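Local structure of probable enoyl-CoA hydratase/isomerase (Pseudomonas aeruginosa PA14, 5WYB) at the interface of chains A and B. The protein belongs to the crotonase-like enoyl-CoA hydratase/isomerase family and probably acts as a hydro-lyase on acyl-CoA-type substrates. Sequence-based numbering; all coordinates share one arbitrary frame. Chains: chain A/B, Probable enoyl-CoA hydratase/isomerase.

The interface of chains A and B. Residues chain A 83, 150-152, 154; chain B 245, 248-249.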
loop_
_atom_site.group_PDB
_atom_site.type_symbol
_atom_site.label_atom_id
_atom_site.label_comp_id
_atom_site.label_asym_id
_atom_site.label_seq_id
_atom_site.Cartn_x
_atom_site.Cartn_y
_atom_site.Cartn_z
ATOM N N PHE A 83 -8.460 -29.074 -16.738
ATOM C CA PHE A 83 -7.315 -28.520 -17.443
ATOM C C PHE A 83 -6.980 -29.622 -18.398
ATOM O O PHE A 83 -5.888 -30.161 -18.427
ATOM C CB PHE A 83 -6.161 -28.136 -16.542
ATOM C CG PHE A 83 -6.576 -27.301 -15.392
ATOM C CD1 PHE A 83 -6.837 -25.979 -15.555
ATOM C CD2 PHE A 83 -6.742 -27.856 -14.165
ATOM C CE1 PHE A 83 -7.255 -25.227 -14.517
ATOM C CE2 PHE A 83 -7.165 -27.098 -13.122
ATOM C CZ PHE A 83 -7.420 -25.783 -13.298
ATOM N N GLY A 150 4.634 -27.991 -14.950
ATOM C CA GLY A 150 4.735 -26.705 -15.606
ATOM C C GLY A 150 3.597 -25.752 -15.336
ATOM O O GLY A 150 3.348 -24.863 -16.151
ATOM N N LEU A 151 2.890 -25.917 -14.222
ATOM C CA LEU A 151 1.786 -25.035 -13.879
ATOM C C LEU A 151 2.063 -24.378 -12.537
ATOM O O LEU A 151 3.222 -24.284 -12.130
ATOM C CB LEU A 151 0.468 -25.805 -13.873
ATOM C CG LEU A 151 0.095 -26.388 -15.240
ATOM C CD1 LEU A 151 -1.253 -27.058 -15.217
ATOM C CD2 LEU A 151 0.121 -25.304 -16.310
ATOM N N LEU A 152 1.030 -23.899 -11.855
ATOM C CA LEU A 152 1.220 -23.212 -10.585
ATOM C C LEU A 152 -0.052 -23.330 -9.776
ATOM O O LEU A 152 -1.117 -23.634 -10.329
ATOM C CB LEU A 152 1.603 -21.737 -10.797
ATOM C CG LEU A 152 0.663 -20.704 -11.426
ATOM C CD1 LEU A 152 -0.402 -20.234 -10.458
ATOM C CD2 LEU A 152 1.474 -19.516 -11.917
ATOM N N CYS A 154 -3.089 -21.935 -8.725
ATOM C CA CYS A 154 -3.849 -20.784 -9.192
ATOM C C CYS A 154 -5.032 -20.437 -8.297
ATOM O O CYS A 154 -5.720 -19.448 -8.569
ATOM C CB CYS A 154 -4.338 -21.022 -10.624
ATOM S SG CYS A 154 -5.674 -22.222 -10.805
ATOM N N PHE B 245 -0.900 -18.124 -14.403
ATOM C CA PHE B 245 -1.261 -19.527 -14.562
ATOM C C PHE B 245 -1.656 -19.833 -16.001
ATOM O O PHE B 245 -1.269 -20.874 -16.546
ATOM C CB PHE B 245 -2.393 -19.897 -13.616
ATOM C CG PHE B 245 -2.961 -21.253 -13.878
ATOM C CD1 PHE B 245 -2.312 -22.389 -13.425
ATOM C CD2 PHE B 245 -4.133 -21.398 -14.585
ATOM C CE1 PHE B 245 -2.829 -23.642 -13.673
ATOM C CE2 PHE B 245 -4.651 -22.638 -14.843
ATOM C CZ PHE B 245 -4.000 -23.764 -14.387
ATOM N N LEU B 248 1.324 -19.863 -18.156
ATOM C CA LEU B 248 1.993 -21.155 -18.076
ATOM C C LEU B 248 1.220 -22.241 -18.807
ATOM O O LEU B 248 1.831 -23.154 -19.369
ATOM C CB LEU B 248 2.210 -21.554 -16.616
ATOM C CG LEU B 248 3.318 -20.822 -15.856
ATOM C CD1 LEU B 248 3.426 -21.359 -14.449
ATOM C CD2 LEU B 248 4.657 -20.934 -16.580
ATOM N N PHE B 249 -0.111 -22.170 -18.813
ATOM C CA PHE B 249 -0.878 -23.151 -19.570
ATOM C C PHE B 249 -0.617 -23.015 -21.064
ATOM O O PHE B 249 -0.494 -24.020 -21.773
ATOM C CB PHE B 249 -2.366 -23.014 -19.271
ATOM C CG PHE B 249 -3.185 -24.169 -19.766
ATOM C CD1 PHE B 249 -3.708 -24.171 -21.049
ATOM C CD2 PHE B 249 -3.427 -25.261 -18.949
ATOM C CE1 PHE B 249 -4.461 -25.237 -21.503
ATOM C CE2 PHE B 249 -4.177 -26.331 -19.395
ATOM C CZ PHE B 249 -4.695 -26.320 -20.675
#
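B:Phe245 is the centre of this apolar patch: its ring reaches from the C-terminal helix of chain B into a groove lined by A:Phe83, A:Leu151, A:Leu152 and A:Cys154. A:Cys154 covers one face of the ring, its CB set toward the rim on the side of the ring's CG, 3.5 Å away, in a CH-pi contact. The SG atom extends from that CB past the CD2–CE2 side at longer range. The backbone O of A:Leu152 borders the CD1–CE1 edge, 3.5 Å from CD1 of B:Phe245, out of the ring plane on the A:Cys154 side. At the far end, the CZ/CE2 edge of B:Phe245 points at the face of A:Phe83, off-centre toward CD1 and CE1, with CZ 3.6 Å from CE1 of A:Phe83. The planes meet edge to face at 73°, although A:Phe83 is poorly ordered and its exact pose is less certain. With CG of B:Phe245 anti to its backbone N (chi1 171°), the ring swings away from its own helix and into chain A.

Near the base of that side chain, A:Leu152 divides its branches: CD1 packs on CB of B:Phe245 at 3.7 Å, while CD2 meets CD1 of B:Leu248, the two leucine side chains crossing at about a right angle. A:Leu151 lies alongside, its CB 3.9 Å from CE1 of B:Phe245 on the side opposite A:Cys154, its CD2 against backbone N and CA of B:Phe249. Farther out, CE2 of B:Phe249 brushes CB of A:Phe83 at 3.9 Å, subject to the same disorder.

Toward the rim, the O of A:Gly150 approaches CB of B:Leu248 at 3.5 Å, and the O of A:Leu151 lies 3.7 Å from CD1 of B:Leu248.

Helix 238-249 of chain B presents B:Phe245, B:Leu248 and B:Phe249 on one face across about one turn; chain A answers with the loop between 3-10 helix 146-149 and helix 157-165, and with A:Phe83 from the loop preceding helix 88-106. The patch is part of a subunit interface within the deposited hexamer, and such oligomers are typical of the crotonase family.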